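Local atomic coordinates of pectate lyase (Paenibacillus sp. 0602, PDB entry 5GT5), a protein that cleaves polygalacturonate and pectins of varied methyl esterification by endo-acting beta-elimination, probably with calcium as cofactor. Residues 8-13 with 264-269; 368-373 with 414-419; 190-195 with 431-436; 348-353 with 359-364. The protein carries 1 engineered substitution. All coordinates share one frame; numbering follows the deposited sequence.

Contact 1 (8-13 with 264-269); sequences NLTGFS and TLHHNV
Phe-12 and Thr-264 form the tight end of this contact. The backbone N of Phe-12 donates to Thr-264 OG1 at 3.0 Å with an N-H...O angle of 154°, and the same hydroxyl sits only 3.1 Å from ring atom CD2 of Phe-12. It approaches the ring obliquely, while Thr-264 N lies in the ring plane at its edge. Because Thr-264 OG1 stands beside its own backbone N (chi1 -55°), it is directed at the loop; Tyr-409 OH is a further hydrogen-bonding partner. Gly-11 fits closely against this group, its CA 3.4 Å from Thr-264 OG1. Thr-264 belongs to strand 262-271 of the right-handed parallel beta-helix expected of polysaccharide lyase family 1. His-267, with a left-handed helical backbone, interrupts that strand, consistent with the short T2 turn between two faces of the helix, and the N-terminal residues 8-13 lie across the outside of this coil. Toward Asn-8 the contact becomes looser and relies on water. Water 1 gives a hydrogen to Asn-8 O at 2.8 Å, accepts one from Thr-10 N at 3.1 Å and bonds His-266 NE2 at 2.8 Å. Thr-10 OG1 lies 2.9 Å from His-266 NE2 and hydrogen-bonds Tyr-288 OH, whose ring stacks on His-266. The other imidazole nitrogen, His-266 ND1, is joined to His-267 ND1 at 2.8 Å in an almost straight bond (172°), which helps set the rotation of both rings.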
# COMPACT_ATOMS: atom_id res chain seq x y z
N ASN A 8 -6.85 -17.57 8.76
CA ASN A 8 -7.06 -16.21 8.27
C ASN A 8 -5.77 -15.47 7.99
O ASN A 8 -4.79 -15.63 8.72
CB ASN A 8 -7.85 -15.35 9.26
CG ASN A 8 -9.31 -15.71 9.34
OD1 ASN A 8 -9.78 -16.62 8.65
ND2 ASN A 8 -10.01 -15.05 10.25
N LEU A 9 -5.80 -14.62 6.97
CA LEU A 9 -4.76 -13.62 6.78
C LEU A 9 -4.74 -12.66 7.96
O LEU A 9 -5.79 -12.11 8.34
CB LEU A 9 -5.03 -12.86 5.48
CG LEU A 9 -4.22 -11.57 5.26
CD1 LEU A 9 -2.71 -11.87 5.16
CD2 LEU A 9 -4.69 -10.94 3.96
N THR A 10 -3.57 -12.49 8.57
CA THR A 10 -3.38 -11.49 9.63
C THR A 10 -2.11 -10.69 9.36
O THR A 10 -1.35 -10.98 8.42
CB THR A 10 -3.21 -12.15 11.00
OG1 THR A 10 -1.96 -12.86 11.00
CG2 THR A 10 -4.32 -13.16 11.27
N GLY A 11 -1.89 -9.67 10.16
CA GLY A 11 -0.58 -9.01 10.21
C GLY A 11 -0.44 -7.92 9.19
O GLY A 11 -1.45 -7.37 8.71
N PHE A 12 0.79 -7.58 8.81
CA PHE A 12 0.99 -6.39 7.98
C PHE A 12 0.42 -6.51 6.58
O PHE A 12 0.13 -5.50 5.95
CB PHE A 12 2.47 -6.02 7.90
CG PHE A 12 3.04 -5.42 9.19
CD1 PHE A 12 2.65 -4.16 9.63
CD2 PHE A 12 3.96 -6.13 9.95
CE1 PHE A 12 3.17 -3.62 10.81
CE2 PHE A 12 4.49 -5.59 11.13
CZ PHE A 12 4.12 -4.32 11.55
N SER A 13 0.22 -7.75 6.09
CA SER A 13 -0.45 -7.92 4.81
C SER A 13 -1.95 -7.83 4.88
O SER A 13 -2.62 -8.12 3.89
CB SER A 13 -0.04 -9.24 4.15
OG SER A 13 -0.62 -9.34 2.84
N THR A 264 5.25 -9.58 9.13
CA THR A 264 4.72 -10.45 10.17
C THR A 264 5.05 -11.87 9.81
O THR A 264 4.79 -12.31 8.67
CB THR A 264 3.18 -10.34 10.25
OG1 THR A 264 2.82 -8.97 10.44
CG2 THR A 264 2.62 -11.19 11.38
N LEU A 265 5.60 -12.62 10.77
CA LEU A 265 5.84 -14.08 10.64
C LEU A 265 4.99 -14.79 11.69
O LEU A 265 5.06 -14.43 12.87
CB LEU A 265 7.31 -14.40 10.93
CG LEU A 265 8.35 -13.57 10.17
CD1 LEU A 265 9.75 -13.93 10.65
CD2 LEU A 265 8.23 -13.79 8.66
N HIS A 266 4.20 -15.79 11.32
CA HIS A 266 3.45 -16.50 12.36
C HIS A 266 3.07 -17.90 11.96
O HIS A 266 2.83 -18.19 10.77
CB HIS A 266 2.24 -15.69 12.88
CG HIS A 266 1.05 -15.70 11.99
ND1 HIS A 266 0.08 -16.69 12.06
CD2 HIS A 266 0.64 -14.83 11.03
CE1 HIS A 266 -0.86 -16.43 11.17
NE2 HIS A 266 -0.55 -15.31 10.53
N HIS A 267 3.03 -18.80 12.96
CA HIS A 267 2.71 -20.22 12.71
C HIS A 267 3.64 -20.81 11.65
O HIS A 267 3.24 -21.61 10.81
CB HIS A 267 1.21 -20.40 12.39
CG HIS A 267 0.33 -20.10 13.55
ND1 HIS A 267 -0.12 -18.82 13.85
CD2 HIS A 267 -0.13 -20.88 14.57
CE1 HIS A 267 -0.80 -18.83 14.98
NE2 HIS A 267 -0.84 -20.08 15.43
N ASN A 268 4.91 -20.39 11.70
CA ASN A 268 5.94 -20.96 10.83
C ASN A 268 6.87 -21.83 11.61
O ASN A 268 7.11 -21.58 12.81
CB ASN A 268 6.82 -19.89 10.17
CG ASN A 268 6.04 -18.96 9.27
OD1 ASN A 268 5.00 -19.33 8.69
ND2 ASN A 268 6.55 -17.73 9.13
N VAL A 269 7.40 -22.86 10.95
CA VAL A 269 8.46 -23.70 11.54
C VAL A 269 9.76 -23.46 10.80
O VAL A 269 9.81 -23.59 9.57
CB VAL A 269 8.09 -25.20 11.46
CG1 VAL A 269 9.24 -26.09 11.99
CG2 VAL A 269 6.81 -25.48 12.23
O HOH W 1 -2.05 -15.12 8.18

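Contact 2 (368-373 with 414-419); sequences DTIYSL and DDPSTL
Pro-416 sits at the middle of an Asx turn formed by residues 415-417 and packs against Ile-370, on strand 369-372 of the parallel beta-helix. That strand starts at a classic beta bulge, where Asp-368 and Thr-369 both face Gly-380 of the antiparallel strand 378-380. The contact is apolar and has no hydrogen bond across it. Ile-370 reaches over with its CG1 branch, which is extended (chi2 173°), so that the terminal methyl does most of the touching: CD1 lies 3.8 Å from Pro-416 CB and 3.7 Å from Ser-417 CA. The isoleucine branch and the pyrrolidine ring meet at a slant. The next ring atom, Pro-416 CG, rests 3.6 Å from the carbonyl oxygen Asp-368 O, just where the bulge displaces the chain. Two carboxylates come close together beside the proline, with Asp-368 OD2 and Asp-415 OD2 4.8 Å apart. Arg-379 makes salt bridges to both aspartates and Lys-338 makes another to Asp-368, which probably offsets the repulsion between them. The arginine side chain also touches Ile-370, Pro-416 and Ser-417, so it lines the same patch. Beyond the turn the chain enters helix 419-423, and Leu-419 N bonds back to Pro-416 O at 3.2 Å. The turn itself is gripped by a single oxygen, Asp-415 OD1: Ser-417 N donates to it at 2.8 Å (N-H...O 162°), on the anti side and somewhat out of the carboxylate plane, and Ser-417 OG donates at 2.8 Å from above that plane, 43° out of it.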
# COMPACT_ATOMS: atom_id res chain seq x y z
N ASP A 368 6.90 -14.07 26.48
CA ASP A 368 6.41 -15.42 26.80
C ASP A 368 6.77 -16.49 25.78
O ASP A 368 5.90 -17.01 25.06
CB ASP A 368 4.90 -15.40 27.05
CG ASP A 368 4.40 -16.67 27.71
OD1 ASP A 368 5.18 -17.31 28.45
OD2 ASP A 368 3.22 -17.04 27.49
N THR A 369 8.06 -16.81 25.73
CA THR A 369 8.59 -17.77 24.77
C THR A 369 9.33 -18.87 25.48
O THR A 369 9.99 -18.64 26.49
CB THR A 369 9.47 -17.00 23.78
OG1 THR A 369 8.60 -16.30 22.89
CG2 THR A 369 10.35 -17.89 22.96
N ILE A 370 9.17 -20.08 24.97
CA ILE A 370 9.85 -21.26 25.48
C ILE A 370 11.20 -21.42 24.82
O ILE A 370 11.30 -21.36 23.59
CB ILE A 370 8.95 -22.50 25.24
CG1 ILE A 370 7.68 -22.36 26.09
CG2 ILE A 370 9.69 -23.81 25.56
CD1 ILE A 370 6.61 -23.46 25.81
N TYR A 371 12.24 -21.60 25.63
CA TYR A 371 13.60 -21.70 25.14
C TYR A 371 14.30 -22.90 25.77
O TYR A 371 14.14 -23.17 26.97
CB TYR A 371 14.37 -20.42 25.47
CG TYR A 371 15.80 -20.44 25.03
CD1 TYR A 371 16.14 -20.24 23.69
CD2 TYR A 371 16.81 -20.67 25.95
CE1 TYR A 371 17.49 -20.26 23.30
CE2 TYR A 371 18.15 -20.71 25.58
CZ TYR A 371 18.49 -20.50 24.24
OH TYR A 371 19.81 -20.52 23.89
N SER A 372 15.08 -23.61 24.97
CA SER A 372 15.88 -24.74 25.44
C SER A 372 17.20 -24.78 24.69
O SER A 372 17.21 -24.63 23.47
CB SER A 372 15.12 -26.05 25.24
OG SER A 372 15.92 -27.16 25.64
N LEU A 373 18.30 -24.96 25.41
CA LEU A 373 19.61 -25.10 24.78
C LEU A 373 20.33 -26.25 25.49
O LEU A 373 20.58 -26.18 26.70
CB LEU A 373 20.45 -23.81 24.90
CG LEU A 373 21.84 -23.89 24.25
CD1 LEU A 373 21.70 -24.04 22.73
CD2 LEU A 373 22.72 -22.67 24.58
N ASP A 414 -1.67 -18.16 20.21
CA ASP A 414 -1.74 -19.49 20.80
C ASP A 414 -0.70 -19.64 21.88
O ASP A 414 0.27 -18.88 21.92
CB ASP A 414 -1.50 -20.58 19.76
CG ASP A 414 -2.48 -20.52 18.64
OD1 ASP A 414 -3.58 -19.94 18.84
OD2 ASP A 414 -2.17 -21.05 17.55
N ASP A 415 -0.92 -20.60 22.77
CA ASP A 415 0.09 -20.85 23.81
C ASP A 415 1.29 -21.57 23.22
O ASP A 415 1.15 -22.54 22.49
CB ASP A 415 -0.48 -21.67 24.97
CG ASP A 415 0.43 -21.60 26.17
OD1 ASP A 415 1.40 -22.38 26.23
OD2 ASP A 415 0.24 -20.72 27.04
N PRO A 416 2.49 -21.12 23.57
CA PRO A 416 3.65 -21.82 22.99
C PRO A 416 3.78 -23.27 23.43
O PRO A 416 4.45 -24.04 22.75
CB PRO A 416 4.84 -20.99 23.47
CG PRO A 416 4.31 -20.26 24.68
CD PRO A 416 2.90 -19.97 24.40
N SER A 417 3.16 -23.67 24.54
CA SER A 417 3.38 -25.04 25.03
C SER A 417 2.80 -26.13 24.14
O SER A 417 3.25 -27.28 24.20
CB SER A 417 2.86 -25.25 26.46
OG SER A 417 1.44 -25.12 26.51
N THR A 418 1.85 -25.77 23.29
CA THR A 418 1.25 -26.77 22.40
C THR A 418 1.55 -26.46 20.94
O THR A 418 1.01 -27.07 20.02
CB THR A 418 -0.26 -26.85 22.65
OG1 THR A 418 -0.85 -25.55 22.55
CG2 THR A 418 -0.54 -27.44 24.04
N LEU A 419 2.45 -25.51 20.73
CA LEU A 419 2.70 -25.00 19.38
C LEU A 419 3.45 -26.01 18.51
O LEU A 419 3.16 -26.16 17.33
CB LEU A 419 3.50 -23.70 19.48
CG LEU A 419 3.70 -22.94 18.16
CD1 LEU A 419 2.39 -22.45 17.63
CD2 LEU A 419 4.63 -21.75 18.35

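Contact 3 (190-195 with 431-436); sequences WSTFKG and AGKLSW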
# COMPACT_ATOMS: atom_id res chain seq x y z
N TRP A 190 2.03 -19.98 8.38
CA TRP A 190 1.72 -21.38 8.19
C TRP A 190 2.69 -22.06 7.24
O TRP A 190 2.30 -22.91 6.44
CB TRP A 190 0.24 -21.57 7.72
CG TRP A 190 -0.70 -21.30 8.85
CD1 TRP A 190 -1.46 -20.18 9.06
CD2 TRP A 190 -0.95 -22.17 9.96
NE1 TRP A 190 -2.17 -20.31 10.25
CE2 TRP A 190 -1.88 -21.53 10.80
CE3 TRP A 190 -0.52 -23.46 10.30
CZ2 TRP A 190 -2.34 -22.11 11.98
CZ3 TRP A 190 -0.99 -24.03 11.48
CH2 TRP A 190 -1.88 -23.35 12.30
N SER A 191 3.96 -21.69 7.32
CA SER A 191 4.98 -22.16 6.37
C SER A 191 6.11 -22.90 7.05
O SER A 191 6.41 -22.65 8.22
CB SER A 191 5.51 -21.00 5.50
OG SER A 191 4.44 -20.48 4.70
N THR A 192 6.71 -23.81 6.30
CA THR A 192 7.85 -24.60 6.78
C THR A 192 9.11 -24.20 6.05
O THR A 192 9.09 -24.06 4.81
CB THR A 192 7.57 -26.09 6.52
OG1 THR A 192 6.47 -26.49 7.36
CG2 THR A 192 8.81 -26.92 6.85
N PHE A 193 10.19 -23.99 6.81
CA PHE A 193 11.51 -23.70 6.30
C PHE A 193 12.40 -24.77 6.90
O PHE A 193 12.47 -24.86 8.12
CB PHE A 193 11.93 -22.28 6.74
CG PHE A 193 10.94 -21.21 6.34
CD1 PHE A 193 9.80 -20.95 7.13
CD2 PHE A 193 11.14 -20.46 5.18
CE1 PHE A 193 8.89 -19.96 6.77
CE2 PHE A 193 10.22 -19.49 4.79
CZ PHE A 193 9.10 -19.24 5.56
N LYS A 194 13.00 -25.60 6.05
CA LYS A 194 13.77 -26.74 6.57
C LYS A 194 15.04 -26.95 5.79
O LYS A 194 15.21 -26.52 4.64
CB LYS A 194 12.96 -28.04 6.56
CG LYS A 194 12.48 -28.45 5.20
CD LYS A 194 11.61 -29.72 5.29
CE LYS A 194 11.05 -30.08 3.94
NZ LYS A 194 10.25 -31.35 4.06
N GLY A 195 15.96 -27.63 6.44
CA GLY A 195 17.19 -28.05 5.79
C GLY A 195 17.09 -29.42 5.17
O GLY A 195 15.99 -29.99 4.99
N ALA A 431 3.31 -26.60 2.79
CA ALA A 431 2.58 -27.00 1.60
C ALA A 431 2.15 -28.48 1.65
O ALA A 431 2.80 -29.27 2.24
CB ALA A 431 3.44 -26.73 0.36
N GLY A 432 1.05 -28.74 0.97
CA GLY A 432 0.59 -30.13 0.89
C GLY A 432 -0.03 -30.65 2.15
O GLY A 432 -0.19 -31.82 2.30
N LYS A 433 -0.38 -29.78 3.06
CA LYS A 433 -0.78 -30.15 4.39
C LYS A 433 -2.31 -30.00 4.53
O LYS A 433 -2.95 -30.83 5.12
CB LYS A 433 0.12 -29.36 5.46
CG LYS A 433 1.51 -30.03 5.72
CD LYS A 433 2.88 -29.33 5.30
CE LYS A 433 4.23 -29.54 6.14
NZ LYS A 433 5.77 -29.09 5.98
N LEU A 434 -2.89 -28.97 3.94
CA LEU A 434 -4.30 -28.72 3.98
C LEU A 434 -4.92 -29.19 2.74
O LEU A 434 -4.52 -28.82 1.70
CB LEU A 434 -4.63 -27.25 4.05
CG LEU A 434 -4.83 -26.62 5.32
CD1 LEU A 434 -5.23 -25.18 5.20
CD2 LEU A 434 -5.79 -27.39 6.17
N SER A 435 -5.95 -29.98 2.91
CA SER A 435 -6.65 -30.53 1.82
C SER A 435 -8.03 -30.02 2.08
O SER A 435 -8.66 -30.42 3.02
CB SER A 435 -6.59 -32.10 1.83
OG SER A 435 -5.26 -32.60 1.67
N TRP A 436 -8.42 -29.04 1.34
CA TRP A 436 -9.77 -28.51 1.28
C TRP A 436 -10.01 -28.16 -0.17
O TRP A 436 -9.09 -28.22 -0.99
CB TRP A 436 -9.95 -27.29 2.20
CG TRP A 436 -8.91 -26.17 2.09
CD1 TRP A 436 -7.98 -26.00 1.10
CD2 TRP A 436 -8.73 -25.09 3.01
NE1 TRP A 436 -7.24 -24.87 1.34
CE2 TRP A 436 -7.68 -24.29 2.51
CE3 TRP A 436 -9.36 -24.71 4.20
CZ2 TRP A 436 -7.24 -23.15 3.18
CZ3 TRP A 436 -8.94 -23.57 4.84
CH2 TRP A 436 -7.88 -22.80 4.34
O HOH W 2 8.32 -30.92 6.29
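Strand 184-194 of the parallel beta-helix is met on its outer side by the C-terminal tail, and the meeting is essentially one bond, from Lys-433 to Thr-192. Lys-433 NZ donates to Thr-192 OG1 at 3.0 Å. The two side chains cross at roughly a right angle, and the ammonium meets the threonine end-on, beyond CB and nearer OG1 than CG2, with Lys-433 NZ also 3.5 Å from Thr-192 CB. A first torsion of -67° sets Thr-192 OG1 beside its own backbone N, where the end-on ammonium reaches it. The lysine chain is bent at its second and third torsions (chi2 113°, chi3 148°), both well off staggered values. A second lysine shares the site through solvent: water 2 accepts from Lys-194 NZ at 3.0 Å and from Lys-433 NZ at 3.2 Å. The two ammonium nitrogens, Lys-194 NZ and Lys-433 NZ, remain 5.4 Å apart, and the water oxygen between them probably softens the opposition of like charges. Just before the lysine, Gly-432 N bonds Asn-129 OD1. The strand is flanked by 168-169 on one side, through bonds of Thr-192 to Cys-167 and Phe-169, and by 262-271 on the other. The tail, which follows helix 419-423, runs past strand 168-169, where Ala-431 and Lys-433 both touch Val-168.

Contact 4 (348-353 with 359-364); sequences VRNNQT and TYTGKI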
# COMPACT_ATOMS: atom_id res chain seq x y z
N VAL A 348 18.60 -14.00 20.31
CA VAL A 348 18.13 -12.62 20.32
C VAL A 348 19.35 -11.72 20.16
O VAL A 348 20.14 -11.56 21.09
CB VAL A 348 17.40 -12.28 21.66
CG1 VAL A 348 16.81 -10.86 21.59
CG2 VAL A 348 16.27 -13.27 21.96
N ARG A 349 19.50 -11.11 18.98
CA ARG A 349 20.67 -10.27 18.72
C ARG A 349 20.24 -8.89 18.30
O ARG A 349 19.20 -8.70 17.65
CB ARG A 349 21.57 -10.89 17.63
CG ARG A 349 22.21 -12.19 18.06
CD ARG A 349 23.11 -12.74 16.98
NE ARG A 349 24.36 -12.00 16.94
CZ ARG A 349 25.40 -12.27 17.72
NH1 ARG A 349 25.37 -13.30 18.57
NH2 ARG A 349 26.50 -11.53 17.65
N ASN A 350 21.06 -7.91 18.67
CA ASN A 350 20.72 -6.51 18.47
C ASN A 350 21.76 -5.68 17.72
O ASN A 350 21.57 -4.49 17.57
CB ASN A 350 20.33 -5.84 19.81
CG ASN A 350 21.53 -5.63 20.75
OD1 ASN A 350 22.64 -6.10 20.48
ND2 ASN A 350 21.29 -4.92 21.84
N ASN A 351 22.85 -6.28 17.25
CA ASN A 351 23.86 -5.51 16.54
C ASN A 351 24.87 -6.47 15.95
O ASN A 351 25.55 -7.18 16.68
CB ASN A 351 24.57 -4.54 17.51
CG ASN A 351 25.52 -3.58 16.80
OD1 ASN A 351 26.27 -4.00 15.91
ND2 ASN A 351 25.49 -2.32 17.16
N GLN A 352 24.95 -6.49 14.62
CA GLN A 352 25.84 -7.37 13.90
C GLN A 352 27.08 -6.67 13.34
O GLN A 352 28.07 -7.32 13.07
CB GLN A 352 25.11 -7.95 12.69
CG GLN A 352 23.88 -8.77 13.03
CD GLN A 352 24.23 -9.99 13.80
OE1 GLN A 352 24.28 -9.95 15.03
NE2 GLN A 352 24.48 -11.11 13.10
N THR A 353 27.03 -5.36 13.17
CA THR A 353 28.05 -4.68 12.38
C THR A 353 29.15 -4.07 13.26
O THR A 353 30.32 -4.12 12.92
CB THR A 353 27.41 -3.61 11.46
OG1 THR A 353 26.52 -4.26 10.53
CG2 THR A 353 28.48 -2.86 10.66
N THR A 359 24.33 3.31 16.38
CA THR A 359 23.63 3.48 15.11
C THR A 359 23.32 2.12 14.49
O THR A 359 22.31 1.97 13.78
CB THR A 359 24.46 4.32 14.12
OG1 THR A 359 24.80 5.56 14.75
CG2 THR A 359 23.71 4.62 12.85
N TYR A 360 24.15 1.14 14.78
CA TYR A 360 23.98 -0.21 14.24
C TYR A 360 23.10 -1.13 15.11
O TYR A 360 22.76 -2.24 14.72
CB TYR A 360 25.33 -0.85 13.91
CG TYR A 360 25.98 -0.23 12.70
CD1 TYR A 360 25.52 -0.51 11.41
CD2 TYR A 360 27.01 0.71 12.84
CE1 TYR A 360 26.11 0.09 10.31
CE2 TYR A 360 27.59 1.31 11.74
CZ TYR A 360 27.14 0.99 10.48
OH TYR A 360 27.70 1.58 9.36
N THR A 361 22.72 -0.66 16.29
CA THR A 361 21.89 -1.44 17.20
C THR A 361 20.41 -1.32 16.87
O THR A 361 19.90 -0.25 16.58
CB THR A 361 22.11 -0.97 18.65
OG1 THR A 361 23.49 -1.12 18.96
CG2 THR A 361 21.26 -1.80 19.65
N GLY A 362 19.71 -2.46 16.86
CA GLY A 362 18.28 -2.44 16.73
C GLY A 362 17.59 -2.71 18.07
O GLY A 362 18.25 -3.11 19.06
N LYS A 363 16.28 -2.45 18.10
CA LYS A 363 15.44 -2.74 19.26
C LYS A 363 14.81 -4.10 19.09
O LYS A 363 14.32 -4.44 18.02
CB LYS A 363 14.33 -1.70 19.39
CG LYS A 363 14.83 -0.25 19.56
CD LYS A 363 13.75 0.80 19.45
CE LYS A 363 13.29 1.00 18.00
NZ LYS A 363 12.26 2.07 17.94
N ILE A 364 14.80 -4.89 20.15
CA ILE A 364 14.28 -6.26 20.08
C ILE A 364 13.77 -6.70 21.45
O ILE A 364 14.41 -6.44 22.48
CB ILE A 364 15.34 -7.25 19.52
CG1 ILE A 364 14.76 -8.65 19.33
CG2 ILE A 364 16.62 -7.27 20.38
CD1 ILE A 364 15.56 -9.53 18.34
O HOH W 3 18.68 -3.47 21.73
O HOH W 4 24.18 -4.13 13.12
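Thr-353 lies over one face of the Tyr-360 ring: its CG2 is 3.9 Å from the ring centroid and 15° off the normal, a CH-pi contact. The Asn-351 amide meets the same tyrosine at a slant, its plane 56° from that of the ring. Asn-351 CG is anti to the backbone N, which turns ND2 across Thr-361 at about a right angle, and the hydroxyl OG1 of Thr-361 accepts from Asn-351 ND2 at 2.9 Å, close to the amide plane. Asn-350 and Thr-361 instead run side by side, pointing the same way, with Asn-350 ND2 bonded outward to Ala-394 O. Nearer the strands, Val-348 CG1 meets Ile-364 CD1 at 3.7 Å. The two segments are antiparallel, pinned by Gly-362 N to Asn-350 O at 2.8 Å, and close the loop between strands 346-349 and 363-367. These belong to different faces of the beta-helix, consistent with a T1 loop of the family. Arg-349 NE bonds Gln-352 OE1 at 2.8 Å on a lone pair, in both the carbonyl and guanidinium planes, steadying an arginine that also makes a cation-pi contact with Tyr-346. Water 4 accepts from Gln-352 N at 2.9 Å and donates to Tyr-360 O at 2.9 Å; water 3 joins Asn-350 ND2 and Gly-362 O. Neutral hydrogen bonds, direct and water-bridged, thus hold the middle of the contact, with apolar contacts at both ends.

Contacts 1 and 3 lie on neighbouring strands, 262-271 and 184-194, with centres 14 Å apart; Val-269 O and Phe-193 N probably hydrogen-bond at 2.8 Å. Contact 1 also meets contact 2, centres 17 Å apart, where His-267 NE2 bonds Asp-414 OD2 at 2.7 Å, linking the histidine pair to the C-terminal part of the chain. Contact 4 comes just before contact 2 in the sequence, strand 363-367 being followed by strand 369-372, although their centres are 24 Å apart. It stands about 31 Å, centre to centre, from contact 3. Contacts 1 to 3 lie away from the probable calcium and catalytic residues. In contact 4 the Arg-349 side chain is about 9 Å from that of Arg-276, the probable active-site arginine.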